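Local coordinates for putative fumarylacetoacetate hydrolase family protein (Yersinia pestis, PDB 3S52) that is a putative member of the fumarylacetoacetate hydrolase family, built largely of beta-strands, whose own function is not described here, at residues 13-18 and 77-82; 94-99 and 137-142. All coordinates share one frame; numbering follows the deposited sequence.

Contact 1 (13-18 and 77-82)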
loop_
_atom_site.group_PDB
_atom_site.type_symbol
_atom_site.label_atom_id
_atom_site.label_comp_id
_atom_site.label_asym_id
_atom_site.label_seq_id
_atom_site.Cartn_x
_atom_site.Cartn_y
_atom_site.Cartn_z
ATOM N N ALA A 13 -22.998 -6.403 -11.976
ATOM C CA ALA A 13 -22.486 -7.710 -12.360
ATOM C C ALA A 13 -21.037 -7.879 -11.922
ATOM O O ALA A 13 -20.207 -6.997 -12.125
ATOM C CB ALA A 13 -22.601 -7.910 -13.878
ATOM N N LEU A 14 -20.728 -9.035 -11.361
ATOM C CA LEU A 14 -19.357 -9.368 -11.009
ATOM C C LEU A 14 -18.447 -9.379 -12.232
ATOM O O LEU A 14 -18.816 -9.890 -13.287
ATOM C CB LEU A 14 -19.309 -10.740 -10.341
ATOM C CG LEU A 14 -17.909 -11.267 -10.062
ATOM C CD1 LEU A 14 -17.194 -10.392 -9.019
ATOM C CD2 LEU A 14 -17.990 -12.703 -9.578
ATOM N N LEU A 15 -17.244 -8.841 -12.065
ATOM C CA LEU A 15 -16.217 -8.847 -13.102
ATOM C C LEU A 15 -15.143 -9.820 -12.665
ATOM O O LEU A 15 -15.002 -10.098 -11.476
ATOM C CB LEU A 15 -15.586 -7.464 -13.261
ATOM C CG LEU A 15 -16.501 -6.332 -13.719
ATOM C CD1 LEU A 15 -15.690 -5.031 -13.826
ATOM C CD2 LEU A 15 -17.155 -6.691 -15.047
ATOM N N ASP A 16 -14.408 -10.363 -13.623
ATOM C CA ASP A 16 -13.502 -11.464 -13.345
ATOM C C ASP A 16 -12.028 -11.095 -13.117
ATOM O O ASP A 16 -11.196 -11.992 -12.991
ATOM C CB ASP A 16 -13.621 -12.491 -14.451
ATOM C CG ASP A 16 -13.369 -11.890 -15.787
ATOM O OD1 ASP A 16 -12.395 -11.107 -15.887
ATOM O OD2 ASP A 16 -14.157 -12.171 -16.713
ATOM N N PHE A 17 -11.698 -9.800 -13.093
ATOM C CA PHE A 17 -10.317 -9.386 -12.846
ATOM C C PHE A 17 -9.982 -9.646 -11.389
ATOM O O PHE A 17 -10.841 -9.504 -10.531
ATOM C CB PHE A 17 -10.113 -7.880 -13.078
ATOM C CG PHE A 17 -10.405 -7.409 -14.481
ATOM C CD1 PHE A 17 -9.496 -7.616 -15.502
ATOM C CD2 PHE A 17 -11.570 -6.722 -14.759
ATOM C CE1 PHE A 17 -9.759 -7.155 -16.780
ATOM C CE2 PHE A 17 -11.843 -6.267 -16.032
ATOM C CZ PHE A 17 -10.934 -6.481 -17.045
ATOM N N PRO A 18 -8.715 -9.972 -11.096
ATOM C CA PRO A 18 -8.234 -10.057 -9.707
ATOM C C PRO A 18 -8.288 -8.710 -8.961
ATOM O O PRO A 18 -8.294 -7.636 -9.557
ATOM C CB PRO A 18 -6.765 -10.476 -9.876
ATOM C CG PRO A 18 -6.667 -11.036 -11.250
ATOM C CD PRO A 18 -7.647 -10.264 -12.068
ATOM N N ALA A 77 -11.845 6.766 -10.992
ATOM C CA ALA A 77 -11.072 5.527 -10.833
ATOM C C ALA A 77 -10.928 4.845 -12.194
ATOM O O ALA A 77 -11.877 4.800 -12.968
ATOM C CB ALA A 77 -11.767 4.577 -9.843
ATOM N N VAL A 78 -9.745 4.313 -12.469
ATOM C CA VAL A 78 -9.450 3.670 -13.740
ATOM C C VAL A 78 -9.099 2.215 -13.456
ATOM O O VAL A 78 -8.274 1.933 -12.589
ATOM C CB VAL A 78 -8.251 4.352 -14.415
ATOM C CG1 VAL A 78 -7.941 3.716 -15.750
ATOM C CG2 VAL A 78 -8.503 5.850 -14.551
ATOM N N LEU A 79 -9.749 1.300 -14.163
ATOM C CA LEU A 79 -9.496 -0.129 -14.008
ATOM C C LEU A 79 -8.496 -0.593 -15.056
ATOM O O LEU A 79 -8.697 -0.387 -16.259
ATOM C CB LEU A 79 -10.812 -0.914 -14.146
ATOM C CG LEU A 79 -10.797 -2.449 -14.026
ATOM C CD1 LEU A 79 -10.284 -2.915 -12.680
ATOM C CD2 LEU A 79 -12.184 -3.027 -14.284
ATOM N N ILE A 80 -7.418 -1.222 -14.598
ATOM C CA ILE A 80 -6.414 -1.755 -15.496
ATOM C C ILE A 80 -6.813 -3.173 -15.929
ATOM O O ILE A 80 -7.108 -4.018 -15.088
ATOM C CB ILE A 80 -5.014 -1.798 -14.838
ATOM C CG1 ILE A 80 -4.623 -0.429 -14.253
ATOM C CG2 ILE A 80 -3.980 -2.289 -15.844
ATOM C CD1 ILE A 80 -4.628 0.702 -15.267
ATOM N N GLY A 81 -6.837 -3.426 -17.236
ATOM C CA GLY A 81 -7.199 -4.745 -17.746
ATOM C C GLY A 81 -6.038 -5.576 -18.268
ATOM O O GLY A 81 -6.204 -6.760 -18.570
ATOM N N THR A 82 -4.866 -4.956 -18.389
ATOM C CA THR A 82 -3.674 -5.626 -18.904
ATOM C C THR A 82 -2.490 -5.162 -18.079
ATOM O O THR A 82 -2.353 -3.973 -17.843
ATOM C CB THR A 82 -3.412 -5.208 -20.370
ATOM O OG1 THR A 82 -4.577 -5.465 -21.169
ATOM C CG2 THR A 82 -2.214 -5.951 -20.953
#
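Phe17, in the irregular N-terminal chain that precedes strand 21-26, brings its ring against the end of strand 70-80, and most of the surface buried here, 166 Å² in all, gathers about it. With CG beside its own backbone N and anti to the carbonyl carbon (chi1 -61°), the side chain reaches across to the place where the strand gives way to a turn. Its CE2 lies 3.7 Å from CD2 of Leu79, a methyl that is almost as close to CD2 of the same ring. On the other flank of the ring, CE1 comes within 3.6 Å of the CA of Gly81, so the ring also touches the backbone where the strand has just ended. Leu79 is extended toward the loop, its CG anti to the backbone N (chi1 180°), and crosses Phe17 obliquely.

Packing slackens toward Leu15, which adds a single methyl touch, CD1 to CD2 of Leu79 at 4.1 Å. The backbones stay well apart, the CA atoms of Phe17 and Gly81 being 7.4 Å from each other, and the contact rests on van der Waals packing, without hydrogen bonds between the two segments. While Leu79 is buried, Phe17 and Leu15 remain partly exposed.

Strand 96-107 runs antiparallel beside strand 70-80, and its Ala97 meets both Phe17 and Leu79; Phe136 of strand 131-138 also packs on Leu79.

Contact 2 (94-99 and 137-142)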
loop_
_atom_site.group_PDB
_atom_site.type_symbol
_atom_site.label_atom_id
_atom_site.label_comp_id
_atom_site.label_asym_id
_atom_site.label_seq_id
_atom_site.Cartn_x
_atom_site.Cartn_y
_atom_site.Cartn_z
ATOM N N ARG A 94 -3.903 1.399 -24.156
ATOM C CA ARG A 94 -4.524 0.149 -24.615
ATOM C C ARG A 94 -4.913 -0.769 -23.462
ATOM O O ARG A 94 -5.620 -1.764 -23.654
ATOM C CB ARG A 94 -3.574 -0.641 -25.542
ATOM C CG ARG A 94 -3.018 0.130 -26.730
ATOM C CD ARG A 94 -2.288 -0.800 -27.726
ATOM N NE ARG A 94 -1.218 -1.577 -27.093
ATOM C CZ ARG A 94 0.075 -1.278 -27.178
ATOM N NH1 ARG A 94 0.466 -0.220 -27.881
ATOM N NH2 ARG A 94 0.980 -2.036 -26.567
ATOM N N ALA A 95 -4.403 -0.469 -22.276
ATOM C CA ALA A 95 -4.559 -1.359 -21.135
ATOM C C ALA A 95 -5.776 -1.025 -20.262
ATOM O O ALA A 95 -6.129 -1.783 -19.355
ATOM C CB ALA A 95 -3.277 -1.352 -20.281
ATOM N N ILE A 96 -6.401 0.115 -20.513
ATOM C CA ILE A 96 -7.486 0.561 -19.638
ATOM C C ILE A 96 -8.793 -0.196 -19.926
ATOM O O ILE A 96 -9.245 -0.260 -21.074
ATOM C CB ILE A 96 -7.653 2.092 -19.701
ATOM C CG1 ILE A 96 -6.386 2.762 -19.137
ATOM C CG2 ILE A 96 -8.880 2.526 -18.928
ATOM C CD1 ILE A 96 -6.330 4.276 -19.280
ATOM N N ALA A 97 -9.331 -0.854 -18.899
ATOM C CA ALA A 97 -10.566 -1.635 -19.031
ATOM C C ALA A 97 -11.867 -0.844 -18.859
ATOM O O ALA A 97 -12.849 -1.095 -19.539
ATOM C CB ALA A 97 -10.543 -2.859 -18.125
ATOM N N GLY A 98 -11.892 0.095 -17.930
ATOM C CA GLY A 98 -13.122 0.819 -17.670
ATOM C C GLY A 98 -12.911 1.934 -16.675
ATOM O O GLY A 98 -11.824 2.082 -16.110
ATOM N N TYR A 99 -13.949 2.724 -16.454
ATOM C CA TYR A 99 -13.825 3.824 -15.524
ATOM C C TYR A 99 -14.916 3.804 -14.459
ATOM O O TYR A 99 -16.021 3.334 -14.696
ATOM C CB TYR A 99 -13.870 5.143 -16.285
ATOM C CG TYR A 99 -12.764 5.298 -17.301
ATOM C CD1 TYR A 99 -11.495 5.684 -16.910
ATOM C CD2 TYR A 99 -12.999 5.075 -18.655
ATOM C CE1 TYR A 99 -10.474 5.841 -17.837
ATOM C CE2 TYR A 99 -11.987 5.223 -19.590
ATOM C CZ TYR A 99 -10.726 5.615 -19.171
ATOM O OH TYR A 99 -9.705 5.769 -20.075
ATOM N N ILE A 137 -17.617 1.381 -15.843
ATOM C CA ILE A 137 -18.209 1.637 -17.153
ATOM C C ILE A 137 -17.248 1.257 -18.276
ATOM O O ILE A 137 -16.076 1.588 -18.213
ATOM C CB ILE A 137 -18.536 3.121 -17.292
ATOM C CG1 ILE A 137 -19.505 3.544 -16.180
ATOM C CG2 ILE A 137 -19.107 3.427 -18.674
ATOM C CD1 ILE A 137 -19.534 5.036 -15.944
ATOM N N PRO A 138 -17.742 0.567 -19.322
ATOM C CA PRO A 138 -16.810 0.149 -20.375
ATOM C C PRO A 138 -16.111 1.333 -21.021
ATOM O O PRO A 138 -16.697 2.404 -21.191
ATOM C CB PRO A 138 -17.717 -0.561 -21.386
ATOM C CG PRO A 138 -18.894 -1.029 -20.566
ATOM C CD PRO A 138 -19.110 0.073 -19.565
ATOM N N VAL A 139 -14.854 1.139 -21.381
ATOM C CA VAL A 139 -14.129 2.146 -22.145
ATOM C C VAL A 139 -14.953 2.646 -23.345
ATOM O O VAL A 139 -15.005 3.850 -23.615
ATOM C CB VAL A 139 -12.796 1.592 -22.634
ATOM C CG1 VAL A 139 -12.155 2.543 -23.643
ATOM C CG2 VAL A 139 -11.881 1.362 -21.463
ATOM N N ALA A 140 -15.604 1.719 -24.045
ATOM C CA ALA A 140 -16.399 2.045 -25.240
ATOM C C ALA A 140 -17.586 2.995 -25.006
ATOM O O ALA A 140 -17.978 3.724 -25.910
ATOM C CB ALA A 140 -16.887 0.771 -25.913
ATOM N N GLU A 141 -18.192 2.954 -23.824
ATOM C CA GLU A 141 -19.323 3.831 -23.535
ATOM C C GLU A 141 -18.942 5.089 -22.749
ATOM O O GLU A 141 -19.784 5.967 -22.540
ATOM C CB GLU A 141 -20.405 3.062 -22.750
ATOM C CG GLU A 141 -20.837 1.748 -23.394
ATOM C CD GLU A 141 -21.508 1.945 -24.758
ATOM O OE1 GLU A 141 -22.082 3.032 -24.999
ATOM O OE2 GLU A 141 -21.464 1.014 -25.595
ATOM N N PHE A 142 -17.692 5.182 -22.304
ATOM C CA PHE A 142 -17.346 6.226 -21.333
ATOM C C PHE A 142 -17.040 7.595 -21.945
ATOM O O PHE A 142 -17.209 8.619 -21.299
ATOM C CB PHE A 142 -16.218 5.785 -20.389
ATOM C CG PHE A 142 -16.039 6.701 -19.201
ATOM C CD1 PHE A 142 -14.970 7.575 -19.132
ATOM C CD2 PHE A 142 -16.975 6.717 -18.182
ATOM C CE1 PHE A 142 -14.807 8.421 -18.042
ATOM C CE2 PHE A 142 -16.840 7.559 -17.108
ATOM C CZ PHE A 142 -15.749 8.416 -17.029
#
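An antiparallel strand pair within the mixed beta-sheet, where strand 96-107 begins and strand 131-138 ends, forms the backbone of this contact. Tyr99 and Ile137 are a hydrogen-bonded pair. N of Tyr99 lies 3.0 Å from O of Ile137 and donates to it, approaching in the carbonyl plane on a lone pair, and N of Ile137 returns a shorter, almost straight bond to O of Tyr99 (2.8 Å, 178° at the hydrogen). Next to them, Gly98 and Pro138 make a non-hydrogen-bonded pair. Here the chains draw close, CA of Gly98 standing 3.1 Å from O of Ile137.

After Pro138 the chain leaves the sheet and curls into the short, weakly bonded helix 139-142, a strand-to-helix turn that brings Phe142 back against the sheet face bearing Tyr99 and Ile137. Phe142 has CG anti to its backbone N (chi1 -168°), which sets its ring against the root of the tyrosine: CB of Tyr99 sits 3.6 Å from the centroid of the Phe142 ring, practically on the normal, in a CH-pi contact. The two rings, inclined by 30°, are slid so far apart that they barely overlap; their closest atoms are CD2 of Tyr99 and CD1 of Phe142, at 3.2 Å.

Val139, at the exposed start of the helix, points its CG2 methyl at the strand opposite, 3.1 Å from O of Ile96 and nearly as close to O of Ala97. The same methyl meets CG2 of Ile96 and CE2 of the Tyr99 ring, next to the atom that meets Phe142. Leu211 of strand 206-211, in the second sheet, packs on both Ile137 and Phe142.

Overall arrangement
Contacts 1 and 2 lie about 10 Å apart between centres and share the same sheet, since strands 70-80 and 96-107 are antiparallel neighbours in it. They are stitched together directly: Leu79 O with Ala97 N and Gly81 N with Ala95 O are probable hydrogen bonds, while Val78 packs on Ile96. Contact 1 is partly buried, an irregular chain laid on the strand end through side chains of the loop meeting Leu79 and the backbone of Gly81. Contact 2 is mostly buried, covers about twice the area, and adds paired backbone bonds to its aromatic packing, though Val139 and Pro138 at its helical edge are exposed. Along the chain, 13-18 with 77-82 closes before 94-99 with 137-142 opens.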